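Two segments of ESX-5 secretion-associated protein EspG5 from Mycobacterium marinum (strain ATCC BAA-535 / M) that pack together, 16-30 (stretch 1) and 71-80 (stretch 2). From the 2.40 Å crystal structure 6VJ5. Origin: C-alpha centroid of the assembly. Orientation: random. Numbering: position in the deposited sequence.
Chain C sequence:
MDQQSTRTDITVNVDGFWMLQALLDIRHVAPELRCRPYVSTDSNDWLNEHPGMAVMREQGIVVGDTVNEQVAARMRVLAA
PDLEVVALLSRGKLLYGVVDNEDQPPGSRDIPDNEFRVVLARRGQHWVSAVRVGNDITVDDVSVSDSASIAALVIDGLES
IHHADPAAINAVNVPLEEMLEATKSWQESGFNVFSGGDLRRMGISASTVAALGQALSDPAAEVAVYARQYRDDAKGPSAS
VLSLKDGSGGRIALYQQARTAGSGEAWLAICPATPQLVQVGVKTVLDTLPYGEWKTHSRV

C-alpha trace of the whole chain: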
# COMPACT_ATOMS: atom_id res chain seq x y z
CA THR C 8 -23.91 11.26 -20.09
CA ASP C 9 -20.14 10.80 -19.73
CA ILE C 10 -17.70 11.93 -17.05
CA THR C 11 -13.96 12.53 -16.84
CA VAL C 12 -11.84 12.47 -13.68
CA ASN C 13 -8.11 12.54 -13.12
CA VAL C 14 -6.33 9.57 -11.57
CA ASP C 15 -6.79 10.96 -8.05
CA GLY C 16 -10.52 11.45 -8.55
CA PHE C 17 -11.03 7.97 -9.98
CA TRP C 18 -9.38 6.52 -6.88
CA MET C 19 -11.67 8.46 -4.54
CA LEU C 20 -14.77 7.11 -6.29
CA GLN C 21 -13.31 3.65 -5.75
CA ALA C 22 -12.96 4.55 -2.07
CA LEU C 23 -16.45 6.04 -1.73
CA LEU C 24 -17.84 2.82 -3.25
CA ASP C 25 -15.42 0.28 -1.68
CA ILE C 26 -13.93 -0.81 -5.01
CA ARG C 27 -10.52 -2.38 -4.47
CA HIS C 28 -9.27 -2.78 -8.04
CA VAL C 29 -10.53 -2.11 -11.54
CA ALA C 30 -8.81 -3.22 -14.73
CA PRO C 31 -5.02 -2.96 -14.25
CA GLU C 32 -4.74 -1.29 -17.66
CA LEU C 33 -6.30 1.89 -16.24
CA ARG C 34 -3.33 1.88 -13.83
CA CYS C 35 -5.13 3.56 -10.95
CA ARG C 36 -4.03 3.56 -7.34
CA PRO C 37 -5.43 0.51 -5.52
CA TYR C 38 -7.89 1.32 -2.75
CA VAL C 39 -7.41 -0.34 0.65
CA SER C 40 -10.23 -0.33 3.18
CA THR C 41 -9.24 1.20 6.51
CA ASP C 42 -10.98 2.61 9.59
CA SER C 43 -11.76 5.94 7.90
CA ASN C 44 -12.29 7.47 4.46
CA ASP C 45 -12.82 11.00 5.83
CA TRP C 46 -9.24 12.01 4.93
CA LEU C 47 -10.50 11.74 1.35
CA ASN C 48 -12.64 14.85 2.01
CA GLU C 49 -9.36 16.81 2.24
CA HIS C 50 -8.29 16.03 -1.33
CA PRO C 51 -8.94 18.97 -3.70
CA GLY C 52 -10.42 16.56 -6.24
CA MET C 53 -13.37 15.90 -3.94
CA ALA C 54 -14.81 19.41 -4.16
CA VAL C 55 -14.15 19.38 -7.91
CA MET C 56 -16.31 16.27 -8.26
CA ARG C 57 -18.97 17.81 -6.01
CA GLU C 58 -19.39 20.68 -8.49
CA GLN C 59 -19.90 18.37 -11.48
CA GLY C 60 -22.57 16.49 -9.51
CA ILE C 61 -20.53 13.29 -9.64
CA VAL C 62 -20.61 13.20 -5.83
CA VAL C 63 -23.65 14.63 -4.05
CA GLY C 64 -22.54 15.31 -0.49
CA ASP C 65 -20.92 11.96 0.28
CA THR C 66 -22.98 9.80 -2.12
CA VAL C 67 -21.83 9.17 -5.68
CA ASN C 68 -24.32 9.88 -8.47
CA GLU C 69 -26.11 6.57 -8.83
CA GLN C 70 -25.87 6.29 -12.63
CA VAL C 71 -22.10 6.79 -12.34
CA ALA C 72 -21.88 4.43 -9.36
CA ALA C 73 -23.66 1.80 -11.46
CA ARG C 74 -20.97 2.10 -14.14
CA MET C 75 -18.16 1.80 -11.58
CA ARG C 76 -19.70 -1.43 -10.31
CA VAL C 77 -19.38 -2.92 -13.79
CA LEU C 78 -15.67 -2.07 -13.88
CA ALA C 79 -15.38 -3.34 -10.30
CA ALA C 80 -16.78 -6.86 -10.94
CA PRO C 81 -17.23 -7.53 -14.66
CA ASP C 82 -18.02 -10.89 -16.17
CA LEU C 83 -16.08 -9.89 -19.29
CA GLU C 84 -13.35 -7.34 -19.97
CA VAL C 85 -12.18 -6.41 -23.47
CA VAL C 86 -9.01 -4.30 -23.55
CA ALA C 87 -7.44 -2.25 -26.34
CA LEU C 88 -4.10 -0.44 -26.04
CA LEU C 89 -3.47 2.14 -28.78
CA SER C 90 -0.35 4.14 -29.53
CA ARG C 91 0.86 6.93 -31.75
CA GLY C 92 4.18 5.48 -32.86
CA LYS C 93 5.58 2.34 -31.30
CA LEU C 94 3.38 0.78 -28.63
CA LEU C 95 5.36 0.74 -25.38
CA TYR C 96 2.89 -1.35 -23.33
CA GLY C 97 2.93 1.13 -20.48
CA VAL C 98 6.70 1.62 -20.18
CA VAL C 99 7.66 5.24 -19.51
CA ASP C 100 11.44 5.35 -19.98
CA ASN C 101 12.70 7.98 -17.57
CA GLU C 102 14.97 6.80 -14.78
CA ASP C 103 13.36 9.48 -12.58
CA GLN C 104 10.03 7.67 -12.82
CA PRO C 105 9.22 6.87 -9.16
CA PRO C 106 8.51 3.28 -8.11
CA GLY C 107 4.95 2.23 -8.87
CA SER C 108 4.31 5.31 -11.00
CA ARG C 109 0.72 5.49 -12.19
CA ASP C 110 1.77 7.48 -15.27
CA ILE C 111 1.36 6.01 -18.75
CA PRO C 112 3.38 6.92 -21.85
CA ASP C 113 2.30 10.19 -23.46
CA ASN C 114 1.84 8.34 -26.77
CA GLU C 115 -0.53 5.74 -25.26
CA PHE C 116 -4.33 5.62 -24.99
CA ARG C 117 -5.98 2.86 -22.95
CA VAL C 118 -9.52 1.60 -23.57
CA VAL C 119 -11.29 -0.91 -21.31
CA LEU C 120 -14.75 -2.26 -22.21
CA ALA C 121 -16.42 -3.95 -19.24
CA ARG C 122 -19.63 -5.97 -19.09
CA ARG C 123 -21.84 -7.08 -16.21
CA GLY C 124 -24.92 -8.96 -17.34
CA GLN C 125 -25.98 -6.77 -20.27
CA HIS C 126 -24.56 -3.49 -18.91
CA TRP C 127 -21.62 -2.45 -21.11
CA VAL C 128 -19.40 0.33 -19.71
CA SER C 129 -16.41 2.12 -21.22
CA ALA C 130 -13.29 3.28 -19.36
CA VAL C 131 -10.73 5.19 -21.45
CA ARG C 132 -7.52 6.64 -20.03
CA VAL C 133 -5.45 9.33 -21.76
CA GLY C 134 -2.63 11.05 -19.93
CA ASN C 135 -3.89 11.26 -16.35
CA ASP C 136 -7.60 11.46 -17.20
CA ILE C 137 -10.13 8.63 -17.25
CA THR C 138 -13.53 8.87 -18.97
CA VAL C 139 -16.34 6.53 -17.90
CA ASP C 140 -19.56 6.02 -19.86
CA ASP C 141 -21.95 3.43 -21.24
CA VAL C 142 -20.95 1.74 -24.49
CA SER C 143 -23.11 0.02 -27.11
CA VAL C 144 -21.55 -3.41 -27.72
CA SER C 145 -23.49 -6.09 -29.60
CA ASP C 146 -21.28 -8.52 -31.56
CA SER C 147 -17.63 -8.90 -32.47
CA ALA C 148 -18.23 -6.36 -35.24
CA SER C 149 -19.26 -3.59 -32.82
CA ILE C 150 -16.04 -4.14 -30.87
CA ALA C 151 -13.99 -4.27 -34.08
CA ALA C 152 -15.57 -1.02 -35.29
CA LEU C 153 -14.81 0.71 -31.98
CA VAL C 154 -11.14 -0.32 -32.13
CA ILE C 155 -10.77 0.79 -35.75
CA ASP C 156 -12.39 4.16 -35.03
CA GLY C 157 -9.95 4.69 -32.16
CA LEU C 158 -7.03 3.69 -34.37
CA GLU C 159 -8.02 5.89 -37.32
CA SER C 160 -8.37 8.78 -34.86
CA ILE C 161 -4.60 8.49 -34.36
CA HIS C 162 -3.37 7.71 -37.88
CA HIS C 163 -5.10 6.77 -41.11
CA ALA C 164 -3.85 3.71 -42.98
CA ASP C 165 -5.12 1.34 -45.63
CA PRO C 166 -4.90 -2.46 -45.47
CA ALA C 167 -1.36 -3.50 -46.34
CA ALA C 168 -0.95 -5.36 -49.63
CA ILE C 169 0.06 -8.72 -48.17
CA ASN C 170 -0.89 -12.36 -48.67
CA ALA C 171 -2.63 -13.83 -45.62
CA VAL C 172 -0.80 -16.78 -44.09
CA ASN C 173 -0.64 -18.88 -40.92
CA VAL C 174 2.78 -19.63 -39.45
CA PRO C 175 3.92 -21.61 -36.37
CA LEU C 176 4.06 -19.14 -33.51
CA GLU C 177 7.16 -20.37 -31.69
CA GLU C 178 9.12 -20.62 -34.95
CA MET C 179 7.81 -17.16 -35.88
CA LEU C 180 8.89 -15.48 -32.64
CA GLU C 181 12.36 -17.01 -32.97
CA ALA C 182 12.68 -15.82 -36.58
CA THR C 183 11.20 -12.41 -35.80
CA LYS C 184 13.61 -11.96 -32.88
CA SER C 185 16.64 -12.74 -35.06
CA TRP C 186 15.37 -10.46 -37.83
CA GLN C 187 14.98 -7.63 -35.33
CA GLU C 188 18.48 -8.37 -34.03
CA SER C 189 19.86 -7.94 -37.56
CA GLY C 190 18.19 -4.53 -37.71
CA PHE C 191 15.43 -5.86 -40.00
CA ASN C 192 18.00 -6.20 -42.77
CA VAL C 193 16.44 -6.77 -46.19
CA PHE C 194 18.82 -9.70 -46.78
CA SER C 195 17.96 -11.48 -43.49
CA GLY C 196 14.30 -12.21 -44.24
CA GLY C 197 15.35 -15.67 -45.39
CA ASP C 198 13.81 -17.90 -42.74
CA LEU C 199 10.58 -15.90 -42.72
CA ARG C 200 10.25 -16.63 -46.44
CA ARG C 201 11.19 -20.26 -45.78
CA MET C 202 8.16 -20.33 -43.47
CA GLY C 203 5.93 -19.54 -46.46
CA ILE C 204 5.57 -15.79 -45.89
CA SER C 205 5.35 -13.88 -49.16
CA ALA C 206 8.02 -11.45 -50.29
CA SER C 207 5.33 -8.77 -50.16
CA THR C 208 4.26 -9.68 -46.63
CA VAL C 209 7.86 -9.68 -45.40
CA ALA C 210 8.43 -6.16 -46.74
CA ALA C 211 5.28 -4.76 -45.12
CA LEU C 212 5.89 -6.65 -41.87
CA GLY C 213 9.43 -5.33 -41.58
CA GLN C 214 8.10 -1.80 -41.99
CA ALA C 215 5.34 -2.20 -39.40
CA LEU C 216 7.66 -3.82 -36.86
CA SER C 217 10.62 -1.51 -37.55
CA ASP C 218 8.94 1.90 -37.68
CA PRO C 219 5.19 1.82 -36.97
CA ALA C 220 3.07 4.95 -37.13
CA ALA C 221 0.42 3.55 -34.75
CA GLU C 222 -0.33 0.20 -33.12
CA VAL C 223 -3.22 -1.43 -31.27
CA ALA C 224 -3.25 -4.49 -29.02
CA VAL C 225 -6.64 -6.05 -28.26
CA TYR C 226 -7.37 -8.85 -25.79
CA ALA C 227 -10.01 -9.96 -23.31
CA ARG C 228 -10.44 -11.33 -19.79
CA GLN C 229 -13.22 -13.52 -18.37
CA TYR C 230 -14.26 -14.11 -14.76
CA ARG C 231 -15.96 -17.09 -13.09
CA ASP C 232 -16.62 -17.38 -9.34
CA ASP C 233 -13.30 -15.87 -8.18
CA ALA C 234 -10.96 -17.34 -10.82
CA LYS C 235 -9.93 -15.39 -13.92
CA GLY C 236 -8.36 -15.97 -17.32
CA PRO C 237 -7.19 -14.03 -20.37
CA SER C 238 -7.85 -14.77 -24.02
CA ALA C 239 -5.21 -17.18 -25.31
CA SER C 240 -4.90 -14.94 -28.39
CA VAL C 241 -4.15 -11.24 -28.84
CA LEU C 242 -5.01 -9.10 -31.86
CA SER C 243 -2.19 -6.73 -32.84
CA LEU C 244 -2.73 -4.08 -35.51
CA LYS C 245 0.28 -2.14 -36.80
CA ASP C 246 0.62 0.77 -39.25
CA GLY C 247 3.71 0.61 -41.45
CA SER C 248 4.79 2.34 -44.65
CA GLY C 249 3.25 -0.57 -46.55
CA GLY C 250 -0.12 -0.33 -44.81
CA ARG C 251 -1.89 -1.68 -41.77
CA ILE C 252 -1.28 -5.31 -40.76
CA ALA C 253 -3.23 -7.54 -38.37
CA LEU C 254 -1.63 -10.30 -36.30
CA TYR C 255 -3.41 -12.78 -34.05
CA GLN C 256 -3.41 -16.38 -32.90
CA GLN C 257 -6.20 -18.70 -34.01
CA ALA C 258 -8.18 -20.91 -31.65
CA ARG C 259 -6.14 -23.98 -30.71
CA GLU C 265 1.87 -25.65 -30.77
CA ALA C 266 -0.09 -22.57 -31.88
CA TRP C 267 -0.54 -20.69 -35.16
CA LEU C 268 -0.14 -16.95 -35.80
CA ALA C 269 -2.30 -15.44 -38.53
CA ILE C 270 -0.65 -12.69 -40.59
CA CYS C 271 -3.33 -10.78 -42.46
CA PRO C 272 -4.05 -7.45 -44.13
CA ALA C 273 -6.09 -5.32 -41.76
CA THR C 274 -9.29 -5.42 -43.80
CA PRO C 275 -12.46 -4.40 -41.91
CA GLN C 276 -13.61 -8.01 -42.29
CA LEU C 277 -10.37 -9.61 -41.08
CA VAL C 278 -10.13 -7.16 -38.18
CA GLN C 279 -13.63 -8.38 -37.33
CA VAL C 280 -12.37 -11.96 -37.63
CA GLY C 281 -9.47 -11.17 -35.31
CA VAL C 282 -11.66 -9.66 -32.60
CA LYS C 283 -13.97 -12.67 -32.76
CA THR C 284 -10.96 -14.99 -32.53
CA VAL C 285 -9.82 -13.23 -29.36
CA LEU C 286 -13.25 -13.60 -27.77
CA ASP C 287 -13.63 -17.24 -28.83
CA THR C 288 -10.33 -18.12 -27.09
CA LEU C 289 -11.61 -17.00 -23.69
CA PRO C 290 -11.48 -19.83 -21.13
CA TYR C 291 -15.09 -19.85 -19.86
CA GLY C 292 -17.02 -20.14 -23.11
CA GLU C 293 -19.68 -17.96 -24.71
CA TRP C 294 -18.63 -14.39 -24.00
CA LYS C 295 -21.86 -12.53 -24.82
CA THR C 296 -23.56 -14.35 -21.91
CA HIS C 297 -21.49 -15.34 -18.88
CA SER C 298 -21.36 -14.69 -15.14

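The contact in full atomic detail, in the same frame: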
# COMPACT_ATOMS: atom_id res chain seq x y z
N GLY C 16 -9.08 11.50 -8.70
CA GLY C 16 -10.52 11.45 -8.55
C GLY C 16 -11.09 10.06 -8.77
O GLY C 16 -12.00 9.63 -8.07
N PHE C 17 -10.55 9.33 -9.75
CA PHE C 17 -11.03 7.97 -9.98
C PHE C 17 -10.78 7.08 -8.77
O PHE C 17 -11.57 6.17 -8.49
CB PHE C 17 -10.38 7.37 -11.22
CG PHE C 17 -11.05 6.11 -11.68
CD1 PHE C 17 -10.76 4.89 -11.10
CD2 PHE C 17 -11.99 6.16 -12.70
CE1 PHE C 17 -11.38 3.74 -11.52
CE2 PHE C 17 -12.61 5.00 -13.13
CZ PHE C 17 -12.31 3.79 -12.54
N TRP C 18 -9.67 7.31 -8.07
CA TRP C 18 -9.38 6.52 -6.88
C TRP C 18 -10.32 6.85 -5.73
O TRP C 18 -10.68 5.96 -4.96
CB TRP C 18 -7.92 6.73 -6.48
CG TRP C 18 -7.55 6.23 -5.13
CD1 TRP C 18 -7.21 4.96 -4.79
CD2 TRP C 18 -7.48 7.00 -3.93
NE1 TRP C 18 -6.92 4.89 -3.44
CE2 TRP C 18 -7.08 6.13 -2.89
CE3 TRP C 18 -7.71 8.35 -3.62
CZ2 TRP C 18 -6.92 6.56 -1.58
CZ3 TRP C 18 -7.54 8.77 -2.33
CH2 TRP C 18 -7.15 7.88 -1.32
N MET C 19 -10.74 8.11 -5.61
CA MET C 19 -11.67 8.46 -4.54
C MET C 19 -13.03 7.80 -4.77
O MET C 19 -13.63 7.27 -3.83
CB MET C 19 -11.80 9.97 -4.45
CG MET C 19 -10.44 10.66 -4.43
SD MET C 19 -10.41 12.24 -3.58
CE MET C 19 -11.64 13.13 -4.51
N LEU C 20 -13.53 7.81 -6.01
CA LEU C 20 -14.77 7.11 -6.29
C LEU C 20 -14.67 5.65 -5.90
O LEU C 20 -15.60 5.09 -5.30
CB LEU C 20 -15.12 7.25 -7.77
CG LEU C 20 -15.16 8.69 -8.27
CD1 LEU C 20 -15.32 8.74 -9.78
CD2 LEU C 20 -16.28 9.46 -7.59
N GLN C 21 -13.54 5.02 -6.21
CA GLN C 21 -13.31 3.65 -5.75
C GLN C 21 -13.43 3.56 -4.23
O GLN C 21 -14.01 2.60 -3.70
CB GLN C 21 -11.94 3.17 -6.19
CG GLN C 21 -11.81 2.95 -7.67
CD GLN C 21 -10.40 2.56 -8.06
OE1 GLN C 21 -9.48 3.37 -7.95
NE2 GLN C 21 -10.23 1.33 -8.51
N ALA C 22 -12.89 4.55 -3.52
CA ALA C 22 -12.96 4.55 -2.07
C ALA C 22 -14.39 4.76 -1.59
O ALA C 22 -14.90 4.00 -0.76
CB ALA C 22 -12.04 5.63 -1.49
N LEU C 23 -15.07 5.77 -2.13
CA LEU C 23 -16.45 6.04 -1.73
C LEU C 23 -17.36 4.84 -1.96
O LEU C 23 -18.38 4.71 -1.27
CB LEU C 23 -17.01 7.24 -2.50
CG LEU C 23 -16.31 8.57 -2.28
CD1 LEU C 23 -16.90 9.66 -3.17
CD2 LEU C 23 -16.39 8.99 -0.82
N LEU C 24 -17.00 3.95 -2.89
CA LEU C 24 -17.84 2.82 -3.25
C LEU C 24 -17.18 1.48 -2.93
O LEU C 24 -17.65 0.44 -3.41
CB LEU C 24 -18.18 2.89 -4.74
CG LEU C 24 -18.80 4.21 -5.22
CD1 LEU C 24 -18.45 4.45 -6.68
CD2 LEU C 24 -20.30 4.22 -5.03
N ASP C 25 -16.11 1.49 -2.13
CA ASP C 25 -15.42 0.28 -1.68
C ASP C 25 -15.10 -0.63 -2.86
O ASP C 25 -15.43 -1.82 -2.88
CB ASP C 25 -16.24 -0.46 -0.63
CG ASP C 25 -15.51 -1.65 -0.05
OD1 ASP C 25 -14.36 -1.48 0.42
OD2 ASP C 25 -16.09 -2.76 -0.05
N ILE C 26 -14.42 -0.06 -3.86
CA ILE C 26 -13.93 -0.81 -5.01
C ILE C 26 -12.42 -0.93 -4.87
O ILE C 26 -11.71 0.08 -4.89
CB ILE C 26 -14.32 -0.13 -6.34
CG1 ILE C 26 -15.85 -0.08 -6.46
CG2 ILE C 26 -13.72 -0.88 -7.52
CD1 ILE C 26 -16.37 1.08 -7.27
N ARG C 27 -11.94 -2.16 -4.70
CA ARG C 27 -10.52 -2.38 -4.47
C ARG C 27 -9.71 -2.14 -5.74
O ARG C 27 -8.84 -1.27 -5.78
CB ARG C 27 -10.29 -3.80 -3.95
CG ARG C 27 -8.84 -4.14 -3.66
CD ARG C 27 -8.69 -5.57 -3.15
NE ARG C 27 -9.33 -5.76 -1.85
CZ ARG C 27 -9.40 -6.93 -1.21
NH1 ARG C 27 -8.87 -8.02 -1.76
NH2 ARG C 27 -10.01 -7.01 -0.04
N HIS C 28 -9.99 -2.90 -6.79
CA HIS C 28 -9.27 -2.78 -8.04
C HIS C 28 -10.25 -2.77 -9.20
O HIS C 28 -11.33 -3.37 -9.15
CB HIS C 28 -8.24 -3.93 -8.23
CG HIS C 28 -8.83 -5.31 -8.25
ND1 HIS C 28 -9.11 -6.02 -7.10
CD2 HIS C 28 -9.14 -6.12 -9.28
CE1 HIS C 28 -9.59 -7.21 -7.43
NE2 HIS C 28 -9.62 -7.29 -8.75
N VAL C 29 -9.88 -2.02 -10.24
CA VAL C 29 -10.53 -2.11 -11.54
C VAL C 29 -9.52 -2.76 -12.47
O VAL C 29 -8.51 -3.32 -12.02
CB VAL C 29 -10.99 -0.74 -12.06
CG1 VAL C 29 -12.13 -0.23 -11.19
CG2 VAL C 29 -9.84 0.24 -12.07
N ALA C 30 -9.75 -2.68 -13.77
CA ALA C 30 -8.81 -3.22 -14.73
C ALA C 30 -7.41 -2.66 -14.47
O ALA C 30 -7.27 -1.44 -14.29
CB ALA C 30 -9.25 -2.89 -16.16
N VAL C 71 -23.55 6.97 -12.31
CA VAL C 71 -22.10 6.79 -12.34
C VAL C 71 -21.70 5.60 -11.47
O VAL C 71 -20.89 4.76 -11.89
CB VAL C 71 -21.41 8.08 -11.87
CG1 VAL C 71 -19.90 7.87 -11.78
CG2 VAL C 71 -21.74 9.24 -12.79
N ALA C 72 -22.24 5.53 -10.26
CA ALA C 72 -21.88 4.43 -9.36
C ALA C 72 -22.26 3.08 -9.95
O ALA C 72 -21.60 2.07 -9.67
CB ALA C 72 -22.55 4.62 -8.00
N ALA C 73 -23.31 3.04 -10.77
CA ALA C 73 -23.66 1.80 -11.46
C ALA C 73 -22.58 1.41 -12.46
O ALA C 73 -22.23 0.23 -12.58
CB ALA C 73 -25.01 1.94 -12.15
N ARG C 74 -22.02 2.40 -13.18
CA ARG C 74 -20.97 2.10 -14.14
C ARG C 74 -19.70 1.61 -13.44
O ARG C 74 -19.05 0.68 -13.92
CB ARG C 74 -20.67 3.34 -14.99
CG ARG C 74 -21.92 3.99 -15.57
CD ARG C 74 -21.59 4.97 -16.69
NE ARG C 74 -22.80 5.46 -17.35
CZ ARG C 74 -23.47 6.54 -16.97
NH1 ARG C 74 -23.04 7.26 -15.94
NH2 ARG C 74 -24.56 6.90 -17.62
N MET C 75 -19.35 2.23 -12.31
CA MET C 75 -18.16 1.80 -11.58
C MET C 75 -18.29 0.37 -11.09
O MET C 75 -17.28 -0.34 -10.99
CB MET C 75 -17.92 2.73 -10.39
CG MET C 75 -17.81 4.19 -10.76
SD MET C 75 -16.36 4.48 -11.78
CE MET C 75 -15.07 4.42 -10.53
N ARG C 76 -19.51 -0.07 -10.78
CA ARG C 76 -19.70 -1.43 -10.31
C ARG C 76 -19.48 -2.44 -11.42
O ARG C 76 -19.11 -3.59 -11.15
CB ARG C 76 -21.10 -1.58 -9.72
CG ARG C 76 -21.34 -0.70 -8.51
CD ARG C 76 -21.11 -1.47 -7.22
NE ARG C 76 -20.91 -0.58 -6.07
CZ ARG C 76 -21.86 0.18 -5.54
NH1 ARG C 76 -23.08 0.18 -6.05
NH2 ARG C 76 -21.58 0.94 -4.49
N VAL C 77 -19.71 -2.04 -12.67
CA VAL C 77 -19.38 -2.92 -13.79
C VAL C 77 -17.87 -3.11 -13.88
O VAL C 77 -17.37 -4.23 -13.94
CB VAL C 77 -19.96 -2.35 -15.10
CG1 VAL C 77 -19.87 -3.39 -16.22
CG2 VAL C 77 -21.41 -1.91 -14.90
N LEU C 78 -17.13 -2.00 -13.88
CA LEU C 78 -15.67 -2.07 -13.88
C LEU C 78 -15.17 -2.87 -12.68
O LEU C 78 -14.18 -3.61 -12.78
CB LEU C 78 -15.07 -0.67 -13.88
CG LEU C 78 -15.58 0.32 -14.92
CD1 LEU C 78 -15.17 1.75 -14.58
CD2 LEU C 78 -15.06 -0.04 -16.31
N ALA C 79 -15.86 -2.75 -11.54
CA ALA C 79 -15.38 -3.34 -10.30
C ALA C 79 -15.52 -4.86 -10.29
O ALA C 79 -14.70 -5.55 -9.67
CB ALA C 79 -16.13 -2.75 -9.11
N ALA C 80 -16.54 -5.41 -10.95
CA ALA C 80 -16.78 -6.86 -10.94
C ALA C 80 -17.41 -7.27 -12.26
O ALA C 80 -18.57 -7.71 -12.31
CB ALA C 80 -17.66 -7.25 -9.76
O HOH W 1 -12.46 -2.74 -14.99

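Two helices, 16-23 and 71-79, cross at right angles with axes 10.9 Å apart, and the loop that follows the first helix runs along the second, from Leu24 beside Ala72 to Val29 beside Ala79. No direct hydrogen bond joins the stretches; the contact buries 535 Å², both sides summed, and most of the side chains that meet are apolar.

Along stretch 2, Ala72 comes first: its CB lies 3.7 Å from Leu24 CD2, a plain apolar contact. One turn later Met75 is the hub. It points toward stretch 1 and, with all three chi angles in m, curls its thioether so that CE sits over one face of the Phe17 ring, 3.8 Å from the centroid, a CH-pi contact. The same CE lies 4.0 Å from Leu20 CB, while Met75 CB is 3.9 Å from Ile26 CD1, so one flexible side chain serves both helix and loop. The end of Arg76 comes back to stretch 1, its NH2 3.6 Å from Leu24 CD2; this is packing against a methyl, with no charged partner in stretch 1. Leu78 reaches the edge of the Phe17 ring through CD1, and its CB meets Val29 CG1 at 4.0 Å. A water ties the backbones here, donating to Leu78 O and accepting from Ala30 N. Finally, Ala79 lies where the CA traces come nearest, its CA 5.2 Å from Val29 CA, and its CB packs 3.4 Å from Ile26 CG2.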